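Local coordinates for protein phosphoribosyl-aminoimidazole carboxylase (Aspergillus clavatus, PDB 3K5I) that probably catalyses the ATP-dependent carboxylation of 5-aminoimidazole ribonucleotide to its N5-carboxyamino form, a step of purine biosynthesis carried out by an ATP-grasp enzyme, at residues L35-A43 / L305-R313; S234-P242 / I327-I337. All blocks are in the same frame, centred on the assembly; numbering follows the deposited sequence.

Contact 1 (L35-A43 / L305-R313); sequences LGRMLVESA and LSQFDAHLR. With AIR (5-aminoimidazole ribonucleotide), chain I.
Phe308 packs against segment 35-43 of helix 34-46 as a knob, its side chain set in a hole lined by Leu35, Met38, Leu39 and Ser42. Its CB lies 3.4 Å from Ser42 OG; with CG anti to the carbonyl carbon (chi1 -45°), the ring is swung in under Met38. CG, CD2 and CE2 pass beneath Met38 CB, which stands 3.4 Å from the ring centroid, almost on the ring normal, in a CH-pi contact. Toward the tip, CZ meets Met38 CE at 3.7 Å, because the bend at chi3 turns this methyl back to the ring, while SD stands obliquely to it in a Met-aromatic contact. Gln307 CG covers the opposite face, and the ring is sandwiched between it and Met38 CB, which restricts its rotation. Beside this knob, Leu39 CD1 reaches Leu312 CG at 3.9 Å, and Leu312 CD1 continues to Ala43. The polar edge centres on Asp309: Ser42 OG donates to Asp309 OD1 (2.8 Å), approaching from well above the carboxylate plane, and a water joins that same oxygen to Ser42 O. Asp309 OD2 accepts from Ser306 N at 2.9 Å while Ser306 OG accepts from Asp309 N, a capping box that fixes the carboxylate at the start of helix 307-315. At the other end, Leu35 N donates to AIR O2' (2.8 Å), tying the packed helix to the nucleotide pocket. The axes of the two helical segments cross at -75°, with Ile300 of helix 299-302 packing on Met38 and Phe308, while His311 reaches strands 89-92 and 269-278 through Thr91 and Val270.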
# COMPACT_ATOMS: atom_id res chain seq x y z
N LEU A 35 9.05 -8.60 6.14
CA LEU A 35 9.33 -7.29 6.72
C LEU A 35 10.04 -6.48 5.67
O LEU A 35 9.71 -5.33 5.43
CB LEU A 35 10.17 -7.43 8.02
CG LEU A 35 9.45 -7.98 9.25
CD1 LEU A 35 10.37 -7.89 10.48
CD2 LEU A 35 8.05 -7.32 9.57
N GLY A 36 11.06 -7.10 5.10
CA GLY A 36 11.89 -6.49 4.11
C GLY A 36 10.93 -6.18 3.06
O GLY A 36 11.07 -5.11 2.49
N ARG A 37 9.94 -7.04 2.83
CA ARG A 37 9.02 -6.62 1.73
C ARG A 37 8.14 -5.38 1.97
O ARG A 37 7.79 -4.60 1.07
CB ARG A 37 8.17 -7.83 1.34
CG ARG A 37 7.30 -7.67 0.10
CD ARG A 37 6.29 -8.83 0.04
NE ARG A 37 5.26 -8.79 -1.01
CZ ARG A 37 5.29 -9.57 -2.09
NH1 ARG A 37 6.32 -10.39 -2.28
NH2 ARG A 37 4.30 -9.53 -2.96
N MET A 38 7.68 -5.22 3.20
CA MET A 38 6.85 -4.08 3.49
C MET A 38 7.77 -2.88 3.40
O MET A 38 7.39 -1.79 2.93
CB MET A 38 6.15 -4.22 4.85
CG MET A 38 4.96 -5.08 4.52
SD MET A 38 3.86 -5.53 5.86
CE MET A 38 4.84 -6.54 6.71
N LEU A 39 9.01 -3.08 3.80
CA LEU A 39 9.92 -1.94 3.67
C LEU A 39 10.04 -1.50 2.20
O LEU A 39 9.97 -0.31 1.93
CB LEU A 39 11.28 -2.20 4.35
CG LEU A 39 12.07 -0.90 4.58
CD1 LEU A 39 11.66 0.05 5.73
CD2 LEU A 39 13.56 -1.16 4.65
N VAL A 40 10.20 -2.44 1.26
CA VAL A 40 10.30 -2.16 -0.18
C VAL A 40 9.00 -1.55 -0.65
O VAL A 40 9.00 -0.56 -1.37
CB VAL A 40 10.68 -3.41 -1.04
CG1 VAL A 40 11.11 -3.05 -2.53
CG2 VAL A 40 11.87 -4.07 -0.39
N GLU A 41 7.84 -2.05 -0.24
CA GLU A 41 6.74 -1.25 -0.75
C GLU A 41 6.98 0.22 -0.41
O GLU A 41 6.82 1.14 -1.24
CB GLU A 41 5.47 -1.65 -0.06
CG GLU A 41 5.46 -3.17 0.04
CD GLU A 41 4.17 -3.63 0.69
OE1 GLU A 41 3.71 -2.94 1.61
OE2 GLU A 41 3.51 -4.61 0.30
N SER A 42 7.36 0.48 0.83
CA SER A 42 7.55 1.90 1.20
C SER A 42 8.66 2.53 0.39
O SER A 42 8.59 3.71 0.10
CB SER A 42 7.96 2.00 2.67
OG SER A 42 6.82 1.79 3.48
N ALA A 43 9.69 1.77 0.02
CA ALA A 43 10.82 2.33 -0.71
C ALA A 43 10.45 2.78 -2.11
O ALA A 43 10.86 3.86 -2.62
CB ALA A 43 12.13 1.33 -0.60
N LEU A 305 1.87 7.61 8.14
CA LEU A 305 3.24 7.14 7.87
C LEU A 305 3.29 5.82 8.55
O LEU A 305 3.16 5.76 9.76
CB LEU A 305 4.38 8.03 8.41
CG LEU A 305 4.49 9.31 7.61
CD1 LEU A 305 5.51 10.12 8.37
CD2 LEU A 305 4.83 9.04 6.12
N SER A 306 3.50 4.76 7.78
CA SER A 306 3.55 3.46 8.43
C SER A 306 4.94 3.31 9.01
O SER A 306 5.84 4.10 8.72
CB SER A 306 3.40 2.39 7.34
OG SER A 306 4.68 2.23 6.84
N GLN A 307 5.09 2.26 9.81
CA GLN A 307 6.37 2.00 10.44
C GLN A 307 7.49 1.86 9.44
O GLN A 307 8.69 2.06 9.72
CB GLN A 307 6.30 0.70 11.28
CG GLN A 307 6.28 -0.70 10.57
CD GLN A 307 6.31 -1.81 11.63
OE1 GLN A 307 7.08 -1.70 12.59
NE2 GLN A 307 5.46 -2.84 11.49
N PHE A 308 7.05 1.36 8.30
CA PHE A 308 7.93 1.03 7.18
C PHE A 308 8.34 2.34 6.61
O PHE A 308 9.54 2.43 6.50
CB PHE A 308 7.43 -0.07 6.21
CG PHE A 308 6.86 -1.27 6.96
CD1 PHE A 308 5.53 -1.31 7.32
CD2 PHE A 308 7.65 -2.37 7.30
CE1 PHE A 308 4.98 -2.38 8.04
CE2 PHE A 308 7.14 -3.43 8.01
CZ PHE A 308 5.81 -3.42 8.42
N ASP A 309 7.43 3.28 6.32
CA ASP A 309 7.81 4.59 5.80
C ASP A 309 8.70 5.23 6.88
O ASP A 309 9.74 5.82 6.63
CB ASP A 309 6.51 5.41 5.82
CG ASP A 309 5.48 4.93 4.79
OD1 ASP A 309 5.95 4.47 3.70
OD2 ASP A 309 4.27 5.20 5.03
N ALA A 310 8.24 5.13 8.12
CA ALA A 310 9.00 5.76 9.18
C ALA A 310 10.47 5.32 9.27
O ALA A 310 11.40 6.16 9.34
CB ALA A 310 8.26 5.59 10.49
N HIS A 311 10.66 4.01 9.24
CA HIS A 311 12.01 3.46 9.32
C HIS A 311 12.94 3.96 8.20
O HIS A 311 14.08 4.31 8.45
CB HIS A 311 11.96 1.97 9.26
CG HIS A 311 13.29 1.37 9.50
ND1 HIS A 311 13.79 1.19 10.77
CD2 HIS A 311 14.26 0.97 8.63
CE1 HIS A 311 15.02 0.70 10.68
NE2 HIS A 311 15.32 0.54 9.40
N LEU A 312 12.47 4.04 6.97
CA LEU A 312 13.33 4.52 5.90
C LEU A 312 13.71 5.94 6.18
O LEU A 312 14.86 6.31 6.08
CB LEU A 312 12.51 4.56 4.62
CG LEU A 312 12.52 3.33 3.73
CD1 LEU A 312 11.64 3.76 2.58
CD2 LEU A 312 14.00 3.00 3.30
N ARG A 313 12.72 6.77 6.52
CA ARG A 313 12.98 8.17 6.80
C ARG A 313 14.04 8.31 7.87
O ARG A 313 14.99 9.12 7.76
CB ARG A 313 11.69 8.89 7.24
CG ARG A 313 10.78 9.10 6.04
CD ARG A 313 9.29 9.45 6.39
NE ARG A 313 8.46 9.72 5.20
CZ ARG A 313 7.89 10.89 4.90
NH1 ARG A 313 8.08 11.97 5.61
NH2 ARG A 313 7.13 11.04 3.82
N1 AIR I . 11.16 -11.48 10.85
C2 AIR I . 12.37 -11.05 11.30
N3 AIR I . 12.60 -11.24 12.60
C4 AIR I . 11.41 -11.80 13.03
C5 AIR I . 10.51 -11.97 11.98
N6 AIR I . 9.24 -12.49 11.95
C1' AIR I . 10.54 -11.56 9.51
C2' AIR I . 11.42 -10.98 8.38
C3' AIR I . 12.34 -12.21 8.30
C4' AIR I . 11.27 -13.29 8.18
O4' AIR I . 10.42 -12.95 9.29
O2' AIR I . 10.82 -10.53 7.15
O3' AIR I . 13.25 -12.04 7.23
C5' AIR I . 11.11 -14.64 7.50
O5' AIR I . 10.59 -15.68 8.38
P AIR I . 10.46 -17.17 7.78
O6 AIR I . 8.91 -17.67 7.85
O7 AIR I . 11.37 -17.96 8.66
O8 AIR I . 10.90 -17.12 6.34
O HOH W 1 3.53 1.24 4.54
O HOH W 2 7.44 5.36 1.71

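Contact 2 (S234-P242 / I327-I337); sequences SICKLVYAP and IRQPSIMLNII. With ADP (adenosine-5'-diphosphate), chain G.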
# COMPACT_ATOMS: atom_id res chain seq x y z
N SER A 234 3.13 -18.89 21.92
CA SER A 234 4.33 -18.05 21.74
C SER A 234 4.37 -17.25 20.41
O SER A 234 5.34 -16.60 20.08
CB SER A 234 5.59 -18.91 21.94
OG SER A 234 6.25 -18.62 23.15
N ILE A 235 3.33 -17.27 19.60
CA ILE A 235 3.38 -16.50 18.35
C ILE A 235 2.34 -15.40 18.37
O ILE A 235 1.27 -15.63 18.89
CB ILE A 235 3.05 -17.41 17.14
CG1 ILE A 235 3.78 -18.74 17.27
CG2 ILE A 235 3.07 -16.67 15.79
CD1 ILE A 235 3.34 -19.84 16.23
N CYS A 236 2.58 -14.24 17.76
CA CYS A 236 1.56 -13.21 17.76
C CYS A 236 0.41 -13.67 16.87
O CYS A 236 0.58 -14.29 15.79
CB CYS A 236 2.15 -11.92 17.20
SG CYS A 236 0.96 -10.54 16.98
N LYS A 237 -0.78 -13.31 17.32
CA LYS A 237 -1.99 -13.68 16.61
C LYS A 237 -2.79 -12.44 16.21
O LYS A 237 -3.06 -12.20 15.03
CB LYS A 237 -2.80 -14.67 17.45
CG LYS A 237 -4.09 -15.12 16.79
CD LYS A 237 -4.80 -16.08 17.75
CE LYS A 237 -6.32 -16.14 17.60
NZ LYS A 237 -6.88 -16.95 18.73
N LEU A 238 -3.14 -11.66 17.22
CA LEU A 238 -3.91 -10.45 16.94
C LEU A 238 -3.24 -9.24 17.53
O LEU A 238 -2.50 -9.35 18.53
CB LEU A 238 -5.22 -10.41 17.75
CG LEU A 238 -6.09 -11.56 17.29
CD1 LEU A 238 -7.11 -12.03 18.36
CD2 LEU A 238 -6.72 -10.91 16.06
N VAL A 239 -3.58 -8.10 16.92
CA VAL A 239 -3.14 -6.78 17.40
C VAL A 239 -4.37 -5.85 17.39
O VAL A 239 -5.04 -5.82 16.37
CB VAL A 239 -1.91 -6.20 16.65
CG1 VAL A 239 -1.60 -4.77 17.17
CG2 VAL A 239 -0.65 -7.11 16.83
N TYR A 240 -4.67 -5.14 18.48
CA TYR A 240 -5.80 -4.16 18.58
C TYR A 240 -5.14 -2.82 18.78
O TYR A 240 -4.40 -2.53 19.72
CB TYR A 240 -6.72 -4.40 19.77
CG TYR A 240 -7.36 -5.77 19.73
CD1 TYR A 240 -6.62 -6.91 20.04
CD2 TYR A 240 -8.66 -5.91 19.29
CE1 TYR A 240 -7.18 -8.16 19.97
CE2 TYR A 240 -9.23 -7.20 19.21
CZ TYR A 240 -8.51 -8.29 19.58
OH TYR A 240 -9.17 -9.50 19.46
N ALA A 241 -5.41 -1.92 17.85
CA ALA A 241 -4.72 -0.66 17.96
C ALA A 241 -5.72 0.49 17.90
O ALA A 241 -6.50 0.58 16.98
CB ALA A 241 -3.67 -0.65 16.79
N PRO A 242 -5.73 1.35 18.92
CA PRO A 242 -4.83 1.28 20.07
C PRO A 242 -5.35 0.21 21.02
O PRO A 242 -6.45 -0.30 20.75
CB PRO A 242 -5.00 2.67 20.68
CG PRO A 242 -6.47 2.96 20.40
CD PRO A 242 -6.88 2.23 19.18
N ILE A 327 -2.88 7.47 15.10
CA ILE A 327 -3.81 6.48 14.53
C ILE A 327 -5.04 7.14 13.94
O ILE A 327 -5.76 7.87 14.62
CB ILE A 327 -4.18 5.51 15.63
CG1 ILE A 327 -2.96 4.64 15.84
CG2 ILE A 327 -5.53 4.80 15.44
CD1 ILE A 327 -3.14 3.58 17.01
N ARG A 328 -5.28 6.90 12.67
CA ARG A 328 -6.45 7.49 11.97
C ARG A 328 -7.79 6.93 12.45
O ARG A 328 -8.72 7.71 12.57
CB ARG A 328 -6.36 7.13 10.46
CG ARG A 328 -4.93 7.37 9.90
CD ARG A 328 -4.72 7.26 8.36
NE ARG A 328 -5.99 7.55 7.74
CZ ARG A 328 -6.37 7.21 6.52
NH1 ARG A 328 -5.53 6.52 5.77
NH2 ARG A 328 -7.59 7.57 6.10
N GLN A 329 -7.95 5.63 12.68
CA GLN A 329 -9.22 5.05 13.14
C GLN A 329 -8.80 3.76 13.80
O GLN A 329 -7.69 3.30 13.56
CB GLN A 329 -10.01 4.56 11.95
CG GLN A 329 -10.78 5.64 11.24
CD GLN A 329 -11.50 4.94 10.13
OE1 GLN A 329 -10.96 4.12 9.38
NE2 GLN A 329 -12.77 5.20 10.07
N PRO A 330 -9.69 3.16 14.58
CA PRO A 330 -9.37 1.88 15.24
C PRO A 330 -9.15 0.72 14.26
O PRO A 330 -9.76 0.65 13.18
CB PRO A 330 -10.54 1.61 16.21
CG PRO A 330 -11.12 3.02 16.46
CD PRO A 330 -10.63 4.00 15.36
N SER A 331 -8.29 -0.21 14.66
CA SER A 331 -8.01 -1.37 13.83
C SER A 331 -7.54 -2.62 14.54
O SER A 331 -7.14 -2.65 15.70
CB SER A 331 -7.25 -1.03 12.55
OG SER A 331 -6.00 -0.42 12.80
N ILE A 332 -7.67 -3.72 13.81
CA ILE A 332 -7.27 -4.99 14.38
C ILE A 332 -6.46 -5.73 13.31
O ILE A 332 -6.87 -5.77 12.14
CB ILE A 332 -8.57 -5.88 14.74
CG1 ILE A 332 -9.41 -5.16 15.79
CG2 ILE A 332 -8.21 -7.21 15.48
CD1 ILE A 332 -10.81 -5.74 15.88
N MET A 333 -5.32 -6.31 13.68
CA MET A 333 -4.55 -7.07 12.68
C MET A 333 -4.57 -8.48 13.24
O MET A 333 -4.35 -8.68 14.47
CB MET A 333 -3.11 -6.56 12.51
CG MET A 333 -2.14 -7.36 11.57
SD MET A 333 -0.60 -7.77 12.47
CE MET A 333 -1.11 -8.97 13.57
N LEU A 334 -4.83 -9.39 12.31
CA LEU A 334 -4.85 -10.83 12.57
C LEU A 334 -3.72 -11.48 11.73
O LEU A 334 -3.55 -11.16 10.56
CB LEU A 334 -6.22 -11.41 12.17
CG LEU A 334 -6.30 -12.94 12.38
CD1 LEU A 334 -6.61 -13.37 13.80
CD2 LEU A 334 -7.44 -13.40 11.55
N ASN A 335 -2.89 -12.35 12.30
CA ASN A 335 -1.83 -12.94 11.49
C ASN A 335 -2.44 -14.13 10.81
O ASN A 335 -3.36 -14.65 11.39
CB ASN A 335 -0.68 -13.50 12.37
CG ASN A 335 0.45 -12.50 12.51
OD1 ASN A 335 0.56 -11.55 11.70
ND2 ASN A 335 1.28 -12.66 13.54
N ILE A 336 -1.92 -14.54 9.65
CA ILE A 336 -2.33 -15.72 8.92
C ILE A 336 -1.11 -16.61 9.08
O ILE A 336 -0.06 -16.43 8.48
CB ILE A 336 -2.50 -15.46 7.48
CG1 ILE A 336 -3.64 -14.46 7.29
CG2 ILE A 336 -2.83 -16.75 6.77
CD1 ILE A 336 -3.71 -14.17 5.85
N ILE A 337 -1.27 -17.57 9.96
CA ILE A 337 -0.22 -18.51 10.34
C ILE A 337 -0.37 -19.83 9.59
O ILE A 337 -1.51 -20.27 9.41
CB ILE A 337 -0.62 -18.78 11.84
CG1 ILE A 337 -0.57 -17.46 12.57
CG2 ILE A 337 0.30 -19.76 12.51
CD1 ILE A 337 0.69 -16.78 12.07
PB ADP G . 9.96 -14.53 20.27
O1B ADP G . 10.06 -15.77 19.47
O2B ADP G . 11.29 -13.94 19.87
O3B ADP G . 9.06 -13.26 20.20
PA ADP G . 9.20 -14.05 23.13
O1A ADP G . 8.69 -12.71 22.83
O2A ADP G . 10.06 -13.99 24.37
O3A ADP G . 9.90 -14.74 21.86
O5' ADP G . 7.85 -14.83 23.51
C5' ADP G . 6.67 -14.76 22.70
C4' ADP G . 5.45 -14.74 23.58
O4' ADP G . 5.45 -15.91 24.44
C3' ADP G . 5.31 -13.63 24.61
O3' ADP G . 4.52 -12.63 23.96
C2' ADP G . 4.41 -14.21 25.72
O2' ADP G . 3.10 -14.58 25.20
C1' ADP G . 5.06 -15.57 25.73
N9 ADP G . 6.08 -15.53 26.77
C8 ADP G . 7.39 -15.18 26.55
N7 ADP G . 8.06 -15.08 27.72
C5 ADP G . 7.11 -15.45 28.65
C6 ADP G . 7.26 -15.66 30.07
N6 ADP G . 8.14 -15.50 30.88
N1 ADP G . 6.12 -16.03 30.72
C2 ADP G . 4.91 -16.30 30.09
N3 ADP G . 4.82 -16.22 28.79
C4 ADP G . 5.89 -15.78 28.10
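Tyr240 and Ile332 form a non-hydrogen-bonded antiparallel pair in which the isoleucine packs over one face of the ring: its CG2 lies 4.2 Å from the ring centroid, offset toward the rim, and CG1 touches Tyr240 CD2. On the same side of the sheet Leu238 and Leu334 mesh obliquely; Leu334 CG is anti to the backbone N (chi1 179°), which carries CD1 to 3.3 Å from Leu238 CD2, tighter than usual for two methyls. Leu238 CD2 also leans on Ile332 CG2, joining the two pairs into one apolar ridge, with Met384 of helix 384-399 packing on Tyr240 and Ile332. On the opposite face of the sheet, Met333 bends at chi2 and chi3 and lays its CE against Val239 CG2 at 3.8 Å. Farther along, Ile327 CD1 curls back from the loop to the corner between Ala241 and Pro242, which are linked by a cis peptide. Toward the nucleotide end, Lys237 and Leu238 form a classic beta bulge against Val230 of the neighbouring strand 221-232. Asn335 N donates to Lys237 O (2.7 Å), while Asn335 ND2 reaches Cys236 O (2.9 Å) from above the carbonyl plane and is also hydrogen-bonded to Asn294 OD1. Val239-Met333 and Ala241-Ser331 each exchange two main-chain bonds; all hydrogen bonds between the segments thus use backbone atoms or the Asn335 amide, and the remaining side-chain contact is mainly apolar.

Along the chain the segments alternate: 35-43, 234-242, 305-313, 327-337. Beyond a loop, the next regular element after helix 307-315 of contact 1 is strand 331-337 of contact 2. The two centres are 18 Å apart, and the nearest atoms remain separated by about 7 Å. Contact 1 crosses two helices, one of them from the preATP-grasp region; contact 2 joins neighbouring strands in the middle of a large antiparallel sheet, linking ATP-grasp and C-terminal family regions. Leu35 in contact 1 borders the AIR pocket, whereas Ser234 in contact 2 belongs to the ADP pocket. The two contacts thus join parts of three family regions, one beside AIR and the other reaching ADP at its end, and both also touch the second subunit.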